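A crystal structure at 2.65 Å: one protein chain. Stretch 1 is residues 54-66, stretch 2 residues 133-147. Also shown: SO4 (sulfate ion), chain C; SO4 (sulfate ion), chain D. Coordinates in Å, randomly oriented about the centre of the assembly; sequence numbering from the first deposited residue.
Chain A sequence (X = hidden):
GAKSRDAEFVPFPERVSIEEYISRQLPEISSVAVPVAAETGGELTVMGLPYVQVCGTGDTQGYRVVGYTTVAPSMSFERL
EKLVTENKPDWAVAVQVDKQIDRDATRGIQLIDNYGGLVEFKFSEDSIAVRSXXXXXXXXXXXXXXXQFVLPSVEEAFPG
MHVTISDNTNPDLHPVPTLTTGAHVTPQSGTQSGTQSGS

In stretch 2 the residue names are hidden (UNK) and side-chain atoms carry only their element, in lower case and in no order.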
# COMPACT_ATOMS: atom_id res chain seq x y z
N VAL A 54 14.50 0.46 8.47
CA VAL A 54 15.84 0.33 7.90
C VAL A 54 15.85 -0.82 6.90
O VAL A 54 15.05 -1.75 7.01
CB VAL A 54 16.89 0.07 9.01
CG1 VAL A 54 18.29 -0.04 8.43
CG2 VAL A 54 16.84 1.17 10.06
N CYS A 55 16.73 -0.73 5.92
CA CYS A 55 16.93 -1.82 4.95
C CYS A 55 18.32 -1.75 4.34
O CYS A 55 19.08 -0.81 4.59
CB CYS A 55 15.88 -1.78 3.84
SG CYS A 55 15.76 -0.19 2.99
N GLY A 56 18.64 -2.75 3.53
CA GLY A 56 19.90 -2.80 2.83
C GLY A 56 21.05 -3.17 3.74
O GLY A 56 20.89 -3.25 4.96
N THR A 57 22.21 -3.38 3.14
CA THR A 57 23.40 -3.77 3.86
C THR A 57 24.62 -3.11 3.23
O THR A 57 24.66 -2.91 2.01
CB THR A 57 23.55 -5.32 3.89
OG1 THR A 57 24.80 -5.68 4.48
CG2 THR A 57 23.45 -5.91 2.48
N GLY A 58 25.60 -2.74 4.05
CA GLY A 58 26.83 -2.11 3.56
C GLY A 58 26.58 -0.72 3.02
O GLY A 58 25.91 0.09 3.66
N ASP A 59 27.11 -0.45 1.83
CA ASP A 59 26.94 0.86 1.19
C ASP A 59 25.60 0.99 0.44
O ASP A 59 25.31 2.04 -0.13
CB ASP A 59 28.12 1.18 0.25
CG ASP A 59 28.31 0.15 -0.85
OD1 ASP A 59 27.30 -0.34 -1.42
OD2 ASP A 59 29.48 -0.17 -1.16
N THR A 60 24.79 -0.07 0.44
CA THR A 60 23.42 -0.00 -0.09
C THR A 60 22.39 0.09 1.05
O THR A 60 21.21 -0.22 0.84
CB THR A 60 23.09 -1.22 -0.98
OG1 THR A 60 23.18 -2.43 -0.21
CG2 THR A 60 24.04 -1.31 -2.16
N GLN A 61 22.83 0.51 2.23
CA GLN A 61 21.92 0.74 3.36
C GLN A 61 21.04 1.94 3.08
O GLN A 61 21.48 2.92 2.47
CB GLN A 61 22.68 0.99 4.66
CG GLN A 61 23.09 -0.26 5.41
CD GLN A 61 24.01 0.06 6.58
OE1 GLN A 61 23.61 -0.02 7.74
NE2 GLN A 61 25.25 0.43 6.26
N GLY A 62 19.80 1.87 3.54
CA GLY A 62 18.86 2.96 3.35
C GLY A 62 17.59 2.79 4.15
O GLY A 62 17.61 2.30 5.28
N TYR A 63 16.48 3.22 3.55
CA TYR A 63 15.19 3.20 4.22
C TYR A 63 14.09 2.71 3.28
O TYR A 63 14.13 2.95 2.07
CB TYR A 63 14.84 4.59 4.73
CG TYR A 63 15.63 5.02 5.93
CD1 TYR A 63 15.42 4.44 7.18
CD2 TYR A 63 16.58 6.03 5.83
CE1 TYR A 63 16.14 4.85 8.29
CE2 TYR A 63 17.30 6.45 6.94
CZ TYR A 63 17.08 5.85 8.17
OH TYR A 63 17.78 6.26 9.27
N ARG A 64 13.11 2.05 3.88
CA ARG A 64 11.99 1.47 3.17
C ARG A 64 10.72 2.08 3.76
O ARG A 64 10.68 2.36 4.95
CB ARG A 64 11.99 -0.03 3.42
CG ARG A 64 10.99 -0.81 2.61
CD ARG A 64 10.90 -2.25 3.08
NE ARG A 64 12.20 -2.92 3.13
CZ ARG A 64 12.89 -3.32 2.07
NH1 ARG A 64 12.44 -3.12 0.83
NH2 ARG A 64 14.07 -3.92 2.24
N VAL A 65 9.70 2.25 2.94
CA VAL A 65 8.43 2.79 3.44
C VAL A 65 7.27 1.82 3.22
O VAL A 65 6.92 1.47 2.08
CB VAL A 65 8.12 4.21 2.89
CG1 VAL A 65 8.05 4.23 1.37
CG2 VAL A 65 6.84 4.75 3.49
N VAL A 66 6.70 1.36 4.34
CA VAL A 66 5.45 0.61 4.34
C VAL A 66 4.34 1.64 4.42
O VAL A 66 4.33 2.48 5.32
CB VAL A 66 5.37 -0.33 5.56
CG1 VAL A 66 4.00 -0.99 5.64
CG2 VAL A 66 6.48 -1.37 5.52
N UNK A 133 4.71 -1.58 0.17
CA UNK A 133 6.02 -1.74 0.77
C UNK A 133 7.06 -1.41 -0.30
O UNK A 133 7.36 -2.22 -1.17
c UNK A 133 7.59 -4.78 2.64
n UNK A 133 8.89 -5.04 3.27
c UNK A 133 7.57 -3.45 1.89
n UNK A 133 9.85 -6.04 1.41
c UNK A 133 6.20 -3.17 1.29
n UNK A 133 11.05 -5.83 3.35
c UNK A 133 9.92 -5.64 2.67
N UNK A 134 7.60 -0.20 -0.23
CA UNK A 134 8.56 0.28 -1.23
C UNK A 134 9.81 -0.59 -1.28
O UNK A 134 10.06 -1.38 -0.38
o UNK A 134 9.98 1.73 0.09
c UNK A 134 8.99 1.72 -0.93
N UNK A 135 10.58 -0.41 -2.35
CA UNK A 135 11.93 -0.95 -2.42
C UNK A 135 12.79 -0.17 -1.45
O UNK A 135 12.36 0.86 -0.92
c UNK A 135 12.47 -0.81 -3.83
N UNK A 136 14.01 -0.65 -1.21
CA UNK A 136 14.95 0.05 -0.34
C UNK A 136 15.43 1.32 -1.05
O UNK A 136 15.80 1.27 -2.22
s UNK A 136 17.10 -0.28 1.44
c UNK A 136 16.13 -0.84 0.02
N UNK A 137 15.40 2.45 -0.34
CA UNK A 137 15.71 3.74 -0.95
C UNK A 137 16.91 4.41 -0.27
O UNK A 137 17.07 4.32 0.94
c UNK A 137 14.50 4.66 -0.86
c UNK A 137 12.00 4.90 -1.13
c UNK A 137 13.24 4.11 -1.53
c UNK A 137 13.40 4.10 -3.04
N UNK A 138 17.76 5.09 -1.07
CA UNK A 138 18.91 5.78 -0.50
C UNK A 138 18.52 7.09 0.16
O UNK A 138 17.39 7.55 0.01
c UNK A 138 18.80 6.23 -2.83
c UNK A 138 19.78 6.05 -1.73
c UNK A 138 17.67 5.29 -2.52
N UNK A 139 19.45 7.68 0.91
CA UNK A 139 19.26 8.99 1.51
C UNK A 139 20.59 9.59 1.96
O UNK A 139 21.54 8.86 2.26
o UNK A 139 18.05 10.27 3.19
c UNK A 139 18.91 8.10 3.86
c UNK A 139 18.31 8.94 2.72
N UNK A 140 20.64 10.91 2.02
CA UNK A 140 21.79 11.62 2.59
C UNK A 140 21.65 11.83 4.10
O UNK A 140 22.52 12.43 4.73
c UNK A 140 22.00 12.97 1.88
c UNK A 140 20.83 13.92 2.07
o UNK A 140 19.79 13.57 2.64
n UNK A 140 20.99 15.14 1.58
N UNK A 141 20.55 11.34 4.67
CA UNK A 141 20.26 11.51 6.09
C UNK A 141 20.83 10.35 6.89
O UNK A 141 21.19 9.32 6.32
n UNK A 141 18.37 16.48 5.18
c UNK A 141 18.04 12.68 5.51
c UNK A 141 18.53 14.08 5.85
c UNK A 141 18.74 11.60 6.32
c UNK A 141 17.74 15.14 5.10
N UNK A 142 20.92 10.50 8.23
CA UNK A 142 21.45 9.43 9.07
C UNK A 142 20.68 8.12 8.93
O UNK A 142 19.46 8.13 8.80
c UNK A 142 21.36 11.45 10.32
c UNK A 142 21.28 9.98 10.49
c UNK A 142 20.69 11.74 9.01
N UNK A 143 21.42 7.01 8.96
CA UNK A 143 20.82 5.68 8.91
C UNK A 143 20.45 5.26 10.33
O UNK A 143 20.76 5.97 11.29
c UNK A 143 23.26 3.94 6.39
c UNK A 143 22.01 4.73 6.77
c UNK A 143 21.80 4.68 8.29
c UNK A 143 22.09 6.14 6.21
N UNK A 144 19.77 4.13 10.47
CA UNK A 144 19.36 3.60 11.78
C UNK A 144 18.54 4.60 12.62
O UNK A 144 18.71 4.69 13.84
o UNK A 144 20.58 1.05 11.32
c UNK A 144 20.57 3.09 12.57
o UNK A 144 22.52 1.88 11.92
c UNK A 144 21.28 1.92 11.89
N UNK A 145 17.65 5.34 11.96
CA UNK A 145 16.75 6.28 12.62
C UNK A 145 15.53 6.49 11.73
O UNK A 145 15.30 7.58 11.21
c UNK A 145 17.47 7.61 12.91
o UNK A 145 17.05 9.73 13.93
o UNK A 145 15.53 8.19 14.21
c UNK A 145 16.62 8.57 13.74
N UNK A 146 14.72 5.43 11.56
CA UNK A 146 13.58 5.50 10.64
C UNK A 146 12.48 6.48 11.05
O UNK A 146 11.70 6.93 10.20
c UNK A 146 14.83 4.13 12.23
c UNK A 146 13.05 4.06 10.65
c UNK A 146 13.52 3.47 11.93
N UNK A 147 12.42 6.83 12.33
CA UNK A 147 11.40 7.75 12.82
C UNK A 147 11.64 9.21 12.51
O UNK A 147 10.79 10.05 12.80
S SO4 C . 14.72 -4.21 -1.90
O1 SO4 C . 14.84 -2.89 -2.56
O2 SO4 C . 13.30 -4.63 -1.80
O3 SO4 C . 15.45 -5.22 -2.70
O4 SO4 C . 15.32 -4.13 -0.55
S SO4 D . 8.26 -6.72 6.52
O1 SO4 D . 7.57 -7.50 5.47
O2 SO4 D . 9.68 -7.14 6.62
O3 SO4 D . 8.18 -5.28 6.18
O4 SO4 D . 7.58 -6.95 7.82

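Position 133 carries three carbons, a nitrogen, then a carbon bearing two more nitrogens, a flat group stacked on the guanidinium of Arg 64, centres 3.8 Å apart and planes at 17°. This is Arg 133. The stack forms although Arg 64 NE and Arg 133 NH2, both donors, lie 3.1 Å apart.

Position 134 has one carbon, then one oxygen lying 2.9 Å from Val 65 N, which donates to it: Ser 134. In return Ser 134 N donates to Val 65 O at 2.9 Å. Position 135 has a single carbon, directed away from stretch 1: Ala 135.

At position 136 one carbon leads to a sulfur 2.1 Å from Cys 55 SG. This is the bonding distance of a disulfide, so the residue is Cys 136.

Position 137 bears four carbons forked at the second, and its backbone makes a reciprocal pair with Tyr 63: Leu 137. Tyr 63 N donates to Leu 137 O at 2.9 Å and Leu 137 N to Tyr 63 O at 2.8 Å. Three carbons at 138 close a ring onto the backbone nitrogen and point away, giving Pro 138.

At 139 one carbon carries an oxygen and a carbon, the latter meeting the tyrosine ring edge 3.7 Å from Tyr 63 CD2, the pattern of Thr 139. Position 140, two carbons with a terminal oxygen and nitrogen, out of reach, is Asn 140; 141, four carbons in a row ending in nitrogen, its end leading away, is Lys 141.

Position 142 again closes three carbons onto its nitrogen, and its backbone O accepts from Tyr 63 OH at 2.6 Å: Pro 142. The four carbons at 143, forked at the second, bring a terminal one 3.5 Å from Gln 61 CB: Leu 143.

Positions 144 and 145 each have two carbons, the second carrying two oxygens. An oxygen at 144 lies 3.8 Å from Val 54 CG1, and the backbone N of 145 donates to Tyr 63 OH at 2.8 Å: Asp 144 and Asp 145. The three-carbon ring at 146, its CB 4.0 Å from Tyr 63 CE1, is Pro 146. Position 147 has no side-chain atoms and is Gly 147.

The contact combines a covalent tie with short backbone pairing. An antiparallel bridge forms at Tyr 63, and the register shifts by one before Val 66 pairs with Arg 133. Beyond the bridge, the Tyr 63 hydroxyl holds the irregular 142-145 segment by donating and accepting at once.

Stretch 2, residues 133-147: RSACLPTNKPLDDPG
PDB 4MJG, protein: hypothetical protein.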